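Local coordinates for protein cleavage and polyadenylation specificity factor 100 KD subunit (Methanosarcina mazei, PDB 2XR1) that probably terminates transcription genome-wide, cleaving nascent RNA as a homodimeric two-zinc nuclease with endonuclease and 5'-3' exonuclease activity, at residues Ser145-Asn150 with Thr455-Thr460; Leu210-Val215 with Leu248-Leu253; Val241-Ala246 with Asp274-Leu279; Gly261-Val266 with Leu305-Pro310; Leu278-Tyr283 with Ile294-Gly299. All coordinates share one frame; numbering follows the deposited sequence.

Contact 1: Ser145-Asn150 with Thr455-Thr460; sequences SRTVKN and TAIHAT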
# COMPACT_ATOMS: atom_id res chain seq x y z
N SER B 145 -31.44 -25.36 16.11
CA SER B 145 -30.15 -24.74 16.28
C SER B 145 -30.10 -23.94 17.55
O SER B 145 -30.80 -22.94 17.69
CB SER B 145 -29.81 -23.84 15.13
OG SER B 145 -28.57 -23.22 15.41
N ARG B 146 -29.25 -24.40 18.46
CA ARG B 146 -29.03 -23.72 19.73
C ARG B 146 -28.28 -22.40 19.52
O ARG B 146 -28.45 -21.46 20.30
CB ARG B 146 -28.30 -24.67 20.70
CG ARG B 146 -27.89 -24.05 22.04
CD ARG B 146 -27.78 -25.11 23.17
N THR B 147 -27.48 -22.33 18.46
CA THR B 147 -26.77 -21.10 18.13
C THR B 147 -27.71 -20.03 17.61
O THR B 147 -27.65 -18.89 18.02
CB THR B 147 -25.72 -21.36 17.07
OG1 THR B 147 -25.03 -22.57 17.39
CG2 THR B 147 -24.74 -20.16 16.93
N VAL B 148 -28.58 -20.40 16.69
CA VAL B 148 -29.53 -19.45 16.14
C VAL B 148 -30.37 -18.81 17.24
O VAL B 148 -30.59 -17.61 17.19
CB VAL B 148 -30.48 -20.09 15.10
CG1 VAL B 148 -31.70 -19.20 14.85
CG2 VAL B 148 -29.74 -20.36 13.82
N LYS B 149 -30.81 -19.62 18.20
CA LYS B 149 -31.59 -19.14 19.33
C LYS B 149 -30.78 -18.24 20.26
O LYS B 149 -31.29 -17.21 20.70
CB LYS B 149 -32.26 -20.34 20.06
CG LYS B 149 -32.49 -20.23 21.56
CD LYS B 149 -33.16 -21.51 22.10
CE LYS B 149 -32.62 -21.98 23.48
NZ LYS B 149 -33.13 -21.16 24.63
N ASN B 150 -29.54 -18.60 20.57
CA ASN B 150 -28.69 -17.78 21.45
C ASN B 150 -28.41 -16.41 20.86
O ASN B 150 -28.47 -15.40 21.58
CB ASN B 150 -27.36 -18.47 21.75
CG ASN B 150 -27.48 -19.53 22.81
OD1 ASN B 150 -28.01 -19.29 23.89
ND2 ASN B 150 -26.95 -20.70 22.52
N THR B 455 -24.79 -28.32 11.21
CA THR B 455 -25.76 -28.91 10.31
C THR B 455 -27.13 -28.41 10.65
O THR B 455 -27.89 -28.10 9.76
CB THR B 455 -25.73 -30.46 10.41
OG1 THR B 455 -24.40 -30.93 10.09
CG2 THR B 455 -26.73 -31.06 9.45
N ALA B 456 -27.46 -28.34 11.93
CA ALA B 456 -28.71 -27.72 12.37
C ALA B 456 -28.94 -26.37 11.67
O ALA B 456 -30.00 -26.12 11.15
CB ALA B 456 -28.71 -27.54 13.89
N ILE B 457 -27.90 -25.54 11.61
CA ILE B 457 -28.02 -24.22 11.01
C ILE B 457 -28.48 -24.27 9.57
O ILE B 457 -29.20 -23.38 9.14
CB ILE B 457 -26.71 -23.42 11.14
CG1 ILE B 457 -26.51 -23.04 12.61
CG2 ILE B 457 -26.77 -22.16 10.29
CD1 ILE B 457 -25.11 -23.02 13.08
N HIS B 458 -28.07 -25.30 8.81
CA HIS B 458 -28.52 -25.46 7.40
C HIS B 458 -30.06 -25.47 7.38
O HIS B 458 -30.71 -24.80 6.56
CB HIS B 458 -27.97 -26.76 6.77
CG HIS B 458 -26.49 -26.72 6.48
ND1 HIS B 458 -25.55 -26.45 7.45
CD2 HIS B 458 -25.80 -26.94 5.34
CE1 HIS B 458 -24.35 -26.48 6.91
NE2 HIS B 458 -24.47 -26.78 5.63
N ALA B 459 -30.65 -26.20 8.32
CA ALA B 459 -32.09 -26.34 8.36
C ALA B 459 -32.81 -24.99 8.50
O ALA B 459 -33.97 -24.86 8.13
CB ALA B 459 -32.49 -27.29 9.48
N THR B 460 -32.12 -24.00 9.05
CA THR B 460 -32.70 -22.70 9.30
C THR B 460 -32.57 -21.79 8.10
O THR B 460 -33.17 -20.71 8.06
CB THR B 460 -31.97 -22.02 10.47
OG1 THR B 460 -32.50 -22.50 11.71
CG2 THR B 460 -32.10 -20.52 10.41
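Flat groups stay away from this crossing of two helices: the ring of His458 lies on another side of helix 451-460, with ND1 bonded to Ala454 O and its surroundings formed by Leu334, Val421 and Gln425. What meets instead is the N-terminal end of helix 146-157, in the range assigned to the second KH domain, and helix 451-460 of the beta-CASP domain. The short axes pass 9.6 Å apart at 64°. Ser145 is the N-cap. Its OG stands anti to the backbone N (chi1 177°), beside the carbonyl carbon, and there accepts Val148 N at 3.1 Å in a nearly straight bond of 172°. The same hydroxyl is bonded to Glu453 OE2, which also holds Thr147 OG1. A carboxylate of one helix thus sits at the start of the other, where it would be expected to favour the positive end of the helix dipole. Ala456, with only a methyl to offer, lets the backbone come near: its CB lies 4.0 Å from Ser145 CA. Helix 270-290 borders the same junction, Leu278 touching both Thr147 and Ile457. Farther along, Val148 and Thr460 meet tip to tip, CG2 of the valine 4.1 Å from OG1 of the threonine. Ile457 brings its ethyl branch to the cap, CG1 standing 3.5 Å from Ser145 OG.

Contact 2: Leu210-Val215 with Leu248-Leu253; sequences LIDCGV and LDHQGL. With ZN (zinc ion), chain F.
Asp212 and His250 run alongside each other in the same direction, their carboxylate and imidazole planes 79° apart. The ring receives its partner edge-on: Asp212 OD2 lies close to the imidazole plane, 2.8 Å from His250 ND1, whereas from the acid's side the N-H arrives above the carboxylate plane. Thr244 OG1 also bonds OD2. With ND1 so engaged, the opposite nitrogen, His250 NE2, binds zinc at 2.1 Å. Asp249 turns the other way, its CG between the backbone N and the carbonyl carbon (chi1 66°), and brings OD2 to the same ion at 2.1 Å; Asp355 and His607 complete the site. Backbone bonds fix this geometry. Cys213 N gives to His250 O (2.9 Å), Leu253 N to Cys213 O, and Val215 N to Leu248 O, which also accepts Gly252 N. Gly214 suits the centre because a side chain there would run into Asp249 O, and Val215 packs its methyls on Leu248 and Leu253. This is the metallo-beta-lactamase pairing of the aspartate after a strand with the His-x-His-x-Asp-His loop. The bond leaves NE2 as the nitrogen for the metal, and the carboxylate would be expected to make the imidazole a stronger zinc ligand.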
# COMPACT_ATOMS: atom_id res chain seq x y z
N LEU B 210 -12.50 -3.71 3.68
CA LEU B 210 -11.70 -4.87 3.99
C LEU B 210 -12.49 -6.11 3.62
O LEU B 210 -13.58 -6.30 4.14
CB LEU B 210 -11.36 -4.86 5.48
CG LEU B 210 -10.02 -5.37 5.96
CD1 LEU B 210 -8.83 -4.70 5.31
CD2 LEU B 210 -10.05 -5.13 7.44
N ILE B 211 -11.97 -6.93 2.70
CA ILE B 211 -12.62 -8.17 2.41
C ILE B 211 -11.86 -9.29 3.13
O ILE B 211 -10.68 -9.53 2.87
CB ILE B 211 -12.70 -8.46 0.91
CG1 ILE B 211 -13.58 -7.41 0.20
CG2 ILE B 211 -13.29 -9.87 0.66
CD1 ILE B 211 -12.86 -6.21 -0.46
N ASP B 212 -12.57 -9.96 4.04
CA ASP B 212 -12.06 -11.07 4.85
C ASP B 212 -10.98 -10.62 5.85
O ASP B 212 -10.32 -9.60 5.68
CB ASP B 212 -11.62 -12.28 4.00
CG ASP B 212 -12.82 -13.06 3.36
OD1 ASP B 212 -13.97 -12.87 3.86
OD2 ASP B 212 -12.62 -13.88 2.37
N CYS B 213 -10.83 -11.40 6.92
CA CYS B 213 -9.75 -11.27 7.81
C CYS B 213 -9.52 -12.58 8.54
O CYS B 213 -9.98 -12.72 9.66
CB CYS B 213 -10.03 -10.18 8.79
SG CYS B 213 -8.53 -9.76 9.65
N GLY B 214 -8.76 -13.50 7.92
CA GLY B 214 -8.69 -14.89 8.37
C GLY B 214 -7.59 -15.24 9.34
O GLY B 214 -6.70 -14.44 9.57
N VAL B 215 -7.66 -16.44 9.91
CA VAL B 215 -6.56 -17.01 10.67
C VAL B 215 -5.65 -17.74 9.72
O VAL B 215 -6.07 -18.12 8.65
CB VAL B 215 -7.03 -18.05 11.73
CG1 VAL B 215 -7.87 -17.40 12.77
CG2 VAL B 215 -7.78 -19.19 11.07
N LEU B 248 -12.99 -20.27 9.09
CA LEU B 248 -12.05 -19.59 9.96
C LEU B 248 -10.96 -18.84 9.20
O LEU B 248 -10.65 -17.72 9.57
CB LEU B 248 -11.46 -20.56 10.99
CG LEU B 248 -12.37 -20.58 12.23
CD1 LEU B 248 -12.11 -21.79 13.09
CD2 LEU B 248 -12.30 -19.26 13.03
N ASP B 249 -10.46 -19.41 8.11
CA ASP B 249 -9.39 -18.80 7.33
C ASP B 249 -9.89 -17.59 6.58
O ASP B 249 -9.16 -17.07 5.77
CB ASP B 249 -8.72 -19.83 6.36
CG ASP B 249 -9.67 -20.34 5.23
OD1 ASP B 249 -10.74 -20.90 5.57
OD2 ASP B 249 -9.37 -20.23 4.00
N HIS B 250 -11.15 -17.18 6.80
CA HIS B 250 -11.70 -15.94 6.22
C HIS B 250 -12.38 -14.93 7.19
O HIS B 250 -12.55 -13.74 6.83
CB HIS B 250 -12.71 -16.29 5.14
CG HIS B 250 -12.12 -17.07 4.01
ND1 HIS B 250 -11.79 -16.49 2.79
CD2 HIS B 250 -11.77 -18.37 3.92
CE1 HIS B 250 -11.27 -17.42 2.01
NE2 HIS B 250 -11.24 -18.56 2.67
N GLN B 251 -12.85 -15.41 8.34
CA GLN B 251 -13.52 -14.60 9.36
C GLN B 251 -12.82 -14.67 10.73
O GLN B 251 -13.04 -13.83 11.61
CB GLN B 251 -14.99 -15.00 9.51
CG GLN B 251 -15.33 -16.53 9.75
CD GLN B 251 -15.15 -17.00 11.19
OE1 GLN B 251 -14.80 -16.22 12.09
NE2 GLN B 251 -15.39 -18.28 11.43
N GLY B 252 -11.95 -15.65 10.91
CA GLY B 252 -11.44 -15.94 12.24
C GLY B 252 -10.78 -14.83 13.04
O GLY B 252 -10.74 -14.89 14.25
N LEU B 253 -10.22 -13.82 12.37
CA LEU B 253 -9.61 -12.71 13.06
C LEU B 253 -10.42 -11.42 12.94
O LEU B 253 -9.99 -10.36 13.40
CB LEU B 253 -8.19 -12.50 12.57
CG LEU B 253 -7.19 -13.55 13.10
CD1 LEU B 253 -5.84 -13.30 12.46
CD2 LEU B 253 -7.08 -13.53 14.57
ZN ZN F . -10.54 -20.55 2.28

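Contact 3: Val241-Ala246 with Asp274-Leu279; sequences VIVTHA and DLMVLL. With ZN (zinc ion), chain E.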
# COMPACT_ATOMS: atom_id res chain seq x y z
N VAL B 241 -16.16 -4.20 6.72
CA VAL B 241 -15.51 -5.48 6.59
C VAL B 241 -16.53 -6.37 5.92
O VAL B 241 -17.68 -6.40 6.32
CB VAL B 241 -15.05 -6.03 7.99
CG1 VAL B 241 -14.54 -7.43 7.87
CG2 VAL B 241 -13.92 -5.11 8.59
N ILE B 242 -16.11 -7.06 4.85
CA ILE B 242 -16.96 -8.07 4.25
C ILE B 242 -16.42 -9.45 4.57
O ILE B 242 -15.25 -9.72 4.42
CB ILE B 242 -17.09 -7.84 2.75
CG1 ILE B 242 -18.09 -6.70 2.50
CG2 ILE B 242 -17.65 -9.06 2.05
CD1 ILE B 242 -17.55 -5.33 2.65
N VAL B 243 -17.28 -10.34 5.02
CA VAL B 243 -16.91 -11.73 5.25
C VAL B 243 -17.57 -12.54 4.12
O VAL B 243 -18.80 -12.57 3.97
CB VAL B 243 -17.40 -12.20 6.63
CG1 VAL B 243 -17.11 -13.65 6.81
CG2 VAL B 243 -16.76 -11.35 7.78
N THR B 244 -16.74 -13.21 3.34
CA THR B 244 -17.21 -13.90 2.16
C THR B 244 -17.89 -15.22 2.52
O THR B 244 -18.86 -15.60 1.87
CB THR B 244 -16.06 -14.20 1.22
OG1 THR B 244 -15.14 -15.00 1.93
CG2 THR B 244 -15.36 -12.96 0.74
N HIS B 245 -17.39 -15.91 3.54
CA HIS B 245 -18.03 -17.12 4.04
C HIS B 245 -17.46 -17.45 5.41
O HIS B 245 -16.52 -16.81 5.85
CB HIS B 245 -17.89 -18.32 3.07
CG HIS B 245 -16.49 -18.81 2.87
ND1 HIS B 245 -15.55 -18.10 2.15
CD2 HIS B 245 -15.89 -19.97 3.24
CE1 HIS B 245 -14.42 -18.80 2.11
NE2 HIS B 245 -14.61 -19.95 2.74
N ALA B 246 -18.04 -18.44 6.07
CA ALA B 246 -17.83 -18.63 7.50
C ALA B 246 -16.55 -19.30 7.87
O ALA B 246 -16.25 -19.37 9.03
CB ALA B 246 -18.98 -19.41 8.10
N ASP B 274 -24.42 -16.76 11.33
CA ASP B 274 -24.63 -17.79 12.35
C ASP B 274 -23.43 -18.73 12.50
O ASP B 274 -23.03 -19.07 13.64
CB ASP B 274 -25.88 -18.58 12.02
CG ASP B 274 -27.16 -17.72 12.11
OD1 ASP B 274 -27.12 -16.60 12.68
OD2 ASP B 274 -28.23 -18.20 11.63
N LEU B 275 -22.82 -19.13 11.36
CA LEU B 275 -21.69 -20.04 11.36
C LEU B 275 -20.49 -19.36 11.96
O LEU B 275 -19.81 -19.95 12.78
CB LEU B 275 -21.39 -20.54 9.96
CG LEU B 275 -22.48 -21.44 9.38
CD1 LEU B 275 -22.42 -21.60 7.83
CD2 LEU B 275 -22.47 -22.75 10.13
N MET B 276 -20.26 -18.10 11.60
CA MET B 276 -19.14 -17.33 12.07
C MET B 276 -19.12 -17.26 13.60
O MET B 276 -18.07 -17.43 14.24
CB MET B 276 -19.23 -15.91 11.50
CG MET B 276 -18.30 -14.89 12.16
SD MET B 276 -18.18 -13.39 11.13
CE MET B 276 -19.76 -12.58 11.49
N VAL B 277 -20.27 -17.00 14.21
CA VAL B 277 -20.34 -16.97 15.67
C VAL B 277 -19.99 -18.34 16.25
O VAL B 277 -19.23 -18.46 17.22
CB VAL B 277 -21.73 -16.47 16.16
CG1 VAL B 277 -21.99 -16.82 17.63
CG2 VAL B 277 -21.82 -14.95 15.95
N LEU B 278 -20.55 -19.38 15.65
CA LEU B 278 -20.32 -20.75 16.11
C LEU B 278 -18.85 -21.10 16.05
O LEU B 278 -18.26 -21.55 17.04
CB LEU B 278 -21.07 -21.74 15.24
CG LEU B 278 -20.97 -23.19 15.69
CD1 LEU B 278 -21.64 -23.33 17.03
CD2 LEU B 278 -21.59 -24.08 14.67
N LEU B 279 -18.27 -20.90 14.88
CA LEU B 279 -16.87 -21.26 14.69
C LEU B 279 -15.93 -20.39 15.50
O LEU B 279 -14.93 -20.87 15.96
CB LEU B 279 -16.47 -21.19 13.23
CG LEU B 279 -17.15 -22.16 12.28
CD1 LEU B 279 -16.68 -21.88 10.84
CD2 LEU B 279 -16.90 -23.61 12.73
ZN ZN E . -13.49 -21.82 2.55
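His245 NE2 binds its zinc at 2.2 Å, in a first shell completed by His247, His332 and Asp355. The histidine opens the His-x-His-x-Asp-His motif of the metallo-beta-lactamase fold, on the loop that follows strand 240-242. Its CB points away from helix 270-290, and CG, between the backbone N and the carbonyl carbon (chi1 65°), brings NE2 to the metal. One step outward, ND1 gives a hydrogen bond to Thr244 OG1 at 3.1 Å, the acceptor lying 24° off the ring plane; that hydroxyl is in turn bonded to Asp212 OD2. The zinc at NE2 and this second-shell bond at ND1 together limit the ring's rotation. The next layer is apolar and lies on the other side of the loop. Nearer the strand, Val243 and Met276 cross obliquely: the extended start of the methionine chain, CG anti to the backbone N (chi1 166°), carries SD to 4.2 Å from Val243 CG2. Gln251 ties the layers together, its NE2 bonded to Ala246 O and its chain touching Val243, Met276 and Leu279. The helix therefore backs the ligand loop through hydrophobic side chains, without a hydrogen bond between the two segments. Ala246, with its CB pointing toward the helix, is small enough to sit against the helix backbone: the methyl meets Leu275 CB, lies 4.0 Å from Met276 N and has Leu279 CD1 4.3 Å from Ala246 CB.

Contact 4: Gly261-Val266 with Leu305-Pro310; sequences GYEGPV and LKHTIP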
# COMPACT_ATOMS: atom_id res chain seq x y z
N GLY B 261 -9.83 -1.71 17.93
CA GLY B 261 -10.54 -0.42 17.82
C GLY B 261 -11.37 -0.14 16.57
O GLY B 261 -11.75 1.00 16.34
N TYR B 262 -11.62 -1.16 15.75
CA TYR B 262 -12.59 -1.05 14.67
C TYR B 262 -13.97 -0.96 15.27
O TYR B 262 -14.28 -1.63 16.27
CB TYR B 262 -12.51 -2.28 13.76
CG TYR B 262 -13.46 -2.24 12.59
CD1 TYR B 262 -13.40 -1.24 11.64
CD2 TYR B 262 -14.44 -3.22 12.44
CE1 TYR B 262 -14.29 -1.21 10.57
CE2 TYR B 262 -15.33 -3.21 11.37
CZ TYR B 262 -15.25 -2.21 10.45
OH TYR B 262 -16.12 -2.21 9.40
N GLU B 263 -14.81 -0.13 14.65
CA GLU B 263 -16.17 0.09 15.14
C GLU B 263 -17.24 0.27 14.03
O GLU B 263 -18.33 0.81 14.27
CB GLU B 263 -16.16 1.27 16.14
CG GLU B 263 -16.20 0.78 17.60
CD GLU B 263 -15.84 1.82 18.63
OE1 GLU B 263 -15.62 3.00 18.27
OE2 GLU B 263 -15.77 1.45 19.83
N GLY B 264 -16.93 -0.21 12.83
CA GLY B 264 -17.86 -0.20 11.73
C GLY B 264 -18.56 -1.57 11.58
O GLY B 264 -18.49 -2.43 12.46
N PRO B 265 -19.24 -1.77 10.44
CA PRO B 265 -20.02 -2.94 10.19
C PRO B 265 -19.23 -4.10 9.60
O PRO B 265 -18.18 -3.91 8.99
CB PRO B 265 -20.99 -2.45 9.15
CG PRO B 265 -20.22 -1.43 8.40
CD PRO B 265 -19.33 -0.79 9.35
N VAL B 266 -19.76 -5.31 9.81
CA VAL B 266 -19.28 -6.51 9.16
C VAL B 266 -20.45 -6.98 8.32
O VAL B 266 -21.54 -7.21 8.85
CB VAL B 266 -18.94 -7.58 10.20
CG1 VAL B 266 -18.50 -8.83 9.50
CG2 VAL B 266 -17.91 -7.08 11.16
N LEU B 305 -20.68 -9.40 16.59
CA LEU B 305 -22.05 -9.74 16.22
C LEU B 305 -22.95 -8.50 16.28
O LEU B 305 -23.83 -8.34 15.46
CB LEU B 305 -22.58 -10.86 17.13
CG LEU B 305 -24.01 -11.35 16.99
CD1 LEU B 305 -24.28 -11.90 15.61
CD2 LEU B 305 -24.29 -12.40 18.08
N LYS B 306 -22.73 -7.63 17.26
CA LYS B 306 -23.48 -6.37 17.38
C LYS B 306 -23.24 -5.49 16.18
O LYS B 306 -24.03 -4.60 15.88
CB LYS B 306 -23.07 -5.58 18.62
CG LYS B 306 -23.70 -6.07 19.86
CD LYS B 306 -23.44 -5.14 21.05
CE LYS B 306 -22.12 -5.47 21.77
NZ LYS B 306 -22.18 -5.16 23.19
N HIS B 307 -22.12 -5.71 15.51
CA HIS B 307 -21.80 -4.93 14.32
C HIS B 307 -22.04 -5.70 13.05
O HIS B 307 -21.71 -5.20 11.98
CB HIS B 307 -20.34 -4.47 14.38
CG HIS B 307 -20.07 -3.44 15.43
ND1 HIS B 307 -20.05 -3.75 16.77
CD2 HIS B 307 -19.84 -2.11 15.34
CE1 HIS B 307 -19.82 -2.65 17.47
NE2 HIS B 307 -19.68 -1.64 16.62
N THR B 308 -22.60 -6.89 13.12
CA THR B 308 -22.82 -7.62 11.89
C THR B 308 -24.17 -7.25 11.25
O THR B 308 -25.21 -7.24 11.93
CB THR B 308 -22.75 -9.14 12.08
OG1 THR B 308 -21.51 -9.49 12.70
CG2 THR B 308 -22.85 -9.87 10.74
N ILE B 309 -24.13 -6.98 9.94
CA ILE B 309 -25.33 -6.68 9.17
C ILE B 309 -25.53 -7.68 8.03
O ILE B 309 -24.85 -7.64 7.02
CB ILE B 309 -25.28 -5.25 8.62
CG1 ILE B 309 -25.00 -4.25 9.75
CG2 ILE B 309 -26.57 -4.93 7.93
CD1 ILE B 309 -24.62 -2.87 9.25
N PRO B 310 -26.44 -8.62 8.19
CA PRO B 310 -26.58 -9.62 7.13
C PRO B 310 -27.24 -9.07 5.92
O PRO B 310 -28.13 -8.28 6.06
CB PRO B 310 -27.50 -10.66 7.74
CG PRO B 310 -28.25 -9.91 8.88
CD PRO B 310 -27.24 -8.95 9.40
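One residue, Val266, uses both its N and its O to grip the two sides of Thr308, the single parallel bridge between these segments. Through it strand 266-268 pairs with the short, weakly bonded strand about 308-310, the two strands of a beta-alpha-beta crossover whose connection includes helices 270-290 and 299-306. Val266 N gives to His307 O at 2.9 Å, and Val266 O accepts Ile309 N at 2.8 Å, nearly along the C=O axis. The beta-branched Val266 and Thr308 suit the strands and lie on the same face, with Met276 near the threonine. Within 261-266 the loop braces itself: Gly264 N lies over the centre of the Tyr262 ring, while Tyr262 OH donates to Pro265 O at 2.7 Å. Glycine at 264 fits because a side chain would collide with the ring of Pro265. His307, between helix and strand, points its CB toward the loop; ND1 is bonded to Lys303 O, and this leaves the CD2 corner of the ring next to the loop carbonyls, Glu263 O near the ring plane at its edge. Helix 159-173 lies against Pro265, His307 and Ile309. Beyond the bonded pair, the proline and isoleucine meet through Pro265 CB and Ile309 CD1, 3.7 Å apart.

Contact 5: Leu278-Tyr283 with Ile294-Gly299; sequences LLQLDY and IPYESG
Three first torsions gather the side chains of helix 270-290 and the loop that follows it. Tyr283 has CG anti to the backbone N (chi1 173°), sending its ring outward from the helix to Pro295. Tyr296 takes the crowded position, CG between the backbone N and the carbonyl carbon (chi1 46°), which brings its OH in to Gln280 and Tyr283. Gln280 has CG beside its backbone N (chi1 -75°), and the chain runs extended from there to its amide. The phenol of Tyr296 crosses both helix residues at about a right angle. Its OH lies at the edge of the Tyr283 ring, near the ring plane and 3.9 Å from CD2, and it stands equally far from Gln280 CG. Tyr283 and Pro295 approach tip to tip, ring carbon CE2 to Pro295 CG at 3.7 Å; the rigid pyrrolidine gives the tyrosine a firm apolar partner on this partly exposed side. At the other end Leu281 CD2 rests on Ser298 CB, 4.1 Å away, where the loop leads into helix 299-306. Val301 of that helix touches Gln280, Leu281 and Tyr296, so the loop and helix 299-306 of the metallo-beta-lactamase domain pack back on helix 270-290. Van der Waals contact alone, with no hydrogen bond, joins the two segments. Tyr296 OH bonds Gly252 O and Gln280 NE2 bonds Gln251 OE1, so hydroxyl and amide nitrogen are each tied to the chain just beyond the zinc ligands Asp249 and His250.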
# COMPACT_ATOMS: atom_id res chain seq x y z
N LEU B 278 -20.55 -19.38 15.65
CA LEU B 278 -20.32 -20.75 16.11
C LEU B 278 -18.85 -21.10 16.05
O LEU B 278 -18.26 -21.55 17.04
CB LEU B 278 -21.07 -21.74 15.24
CG LEU B 278 -20.97 -23.19 15.69
CD1 LEU B 278 -21.64 -23.33 17.03
CD2 LEU B 278 -21.59 -24.08 14.67
N LEU B 279 -18.27 -20.90 14.88
CA LEU B 279 -16.87 -21.26 14.69
C LEU B 279 -15.93 -20.39 15.50
O LEU B 279 -14.93 -20.87 15.96
CB LEU B 279 -16.47 -21.19 13.23
CG LEU B 279 -17.15 -22.16 12.28
CD1 LEU B 279 -16.68 -21.88 10.84
CD2 LEU B 279 -16.90 -23.61 12.73
N GLN B 280 -16.24 -19.12 15.67
CA GLN B 280 -15.37 -18.24 16.44
C GLN B 280 -15.35 -18.64 17.91
O GLN B 280 -14.27 -18.82 18.50
CB GLN B 280 -15.79 -16.78 16.27
CG GLN B 280 -15.38 -16.17 14.91
CD GLN B 280 -15.86 -14.74 14.73
OE1 GLN B 280 -16.50 -14.19 15.60
NE2 GLN B 280 -15.53 -14.13 13.60
N LEU B 281 -16.51 -18.79 18.53
CA LEU B 281 -16.56 -19.15 19.95
C LEU B 281 -15.85 -20.46 20.15
O LEU B 281 -15.20 -20.65 21.15
CB LEU B 281 -17.99 -19.29 20.48
CG LEU B 281 -18.79 -18.00 20.58
CD1 LEU B 281 -20.25 -18.24 20.92
CD2 LEU B 281 -18.17 -17.07 21.60
N ASP B 282 -15.98 -21.36 19.19
CA ASP B 282 -15.32 -22.64 19.28
C ASP B 282 -13.82 -22.53 19.09
O ASP B 282 -13.06 -23.26 19.70
CB ASP B 282 -15.87 -23.58 18.23
CG ASP B 282 -15.29 -24.98 18.35
OD1 ASP B 282 -15.41 -25.58 19.43
OD2 ASP B 282 -14.71 -25.46 17.35
N TYR B 283 -13.38 -21.63 18.24
CA TYR B 283 -11.97 -21.47 17.99
C TYR B 283 -11.28 -21.14 19.28
O TYR B 283 -10.36 -21.86 19.68
CB TYR B 283 -11.73 -20.38 16.97
CG TYR B 283 -10.28 -19.99 16.73
CD1 TYR B 283 -9.31 -20.94 16.45
CD2 TYR B 283 -9.90 -18.64 16.72
CE1 TYR B 283 -7.98 -20.55 16.19
CE2 TYR B 283 -8.59 -18.25 16.46
CZ TYR B 283 -7.64 -19.20 16.19
OH TYR B 283 -6.34 -18.78 15.93
N ILE B 294 -4.46 -17.42 22.39
CA ILE B 294 -5.87 -17.05 22.28
C ILE B 294 -5.83 -15.62 21.78
O ILE B 294 -5.40 -14.75 22.51
CB ILE B 294 -6.55 -17.10 23.72
CG1 ILE B 294 -6.20 -18.41 24.44
CG2 ILE B 294 -8.06 -16.90 23.65
CD1 ILE B 294 -6.88 -18.64 25.79
N PRO B 295 -6.24 -15.37 20.53
CA PRO B 295 -6.04 -14.01 19.98
C PRO B 295 -6.99 -12.94 20.55
O PRO B 295 -6.57 -11.81 20.74
CB PRO B 295 -6.22 -14.20 18.47
CG PRO B 295 -7.01 -15.42 18.32
CD PRO B 295 -6.85 -16.28 19.55
N TYR B 296 -8.23 -13.32 20.83
CA TYR B 296 -9.20 -12.42 21.47
C TYR B 296 -10.07 -13.17 22.46
O TYR B 296 -10.11 -14.40 22.45
CB TYR B 296 -10.08 -11.75 20.42
CG TYR B 296 -10.61 -12.72 19.38
CD1 TYR B 296 -11.71 -13.52 19.64
CD2 TYR B 296 -9.97 -12.85 18.16
CE1 TYR B 296 -12.16 -14.41 18.71
CE2 TYR B 296 -10.44 -13.72 17.22
CZ TYR B 296 -11.52 -14.51 17.50
OH TYR B 296 -11.98 -15.40 16.56
N GLU B 297 -10.77 -12.44 23.34
CA GLU B 297 -11.73 -13.05 24.28
C GLU B 297 -13.17 -13.07 23.70
O GLU B 297 -13.44 -12.43 22.68
CB GLU B 297 -11.67 -12.33 25.62
N SER B 298 -14.07 -13.83 24.33
CA SER B 298 -15.43 -14.03 23.83
C SER B 298 -16.21 -12.74 23.73
O SER B 298 -17.06 -12.59 22.84
CB SER B 298 -16.22 -15.09 24.63
OG SER B 298 -16.37 -14.76 26.01
N GLY B 299 -15.89 -11.78 24.58
CA GLY B 299 -16.45 -10.44 24.47
C GLY B 299 -16.29 -9.77 23.11
O GLY B 299 -17.11 -8.95 22.72

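How the contacts relate
From the N terminus, contact 1 opens first, at 145-150, and closes last, at 455-460, so its long loop encloses the other four and joins the KH part to the beta-CASP domain. Contact 2 opens at 210-215, but contact 3 begins at 241-246 before 248-253 closes it; the two cross, and neighbouring strands 208-211 and 240-242 unite them beside the zincs. Contact 4 opens at 261-266 and crosses contact 3, which ends at 274-279. Contact 5 starts on that same helix, sharing Leu278 and Leu279, and closes at 294-299, before contact 4 closes at 305-310, bringing strand 308-310 beside strand 266-268. Helix 270-290 thus links sheet, zinc loop and the KH/beta-CASP junction.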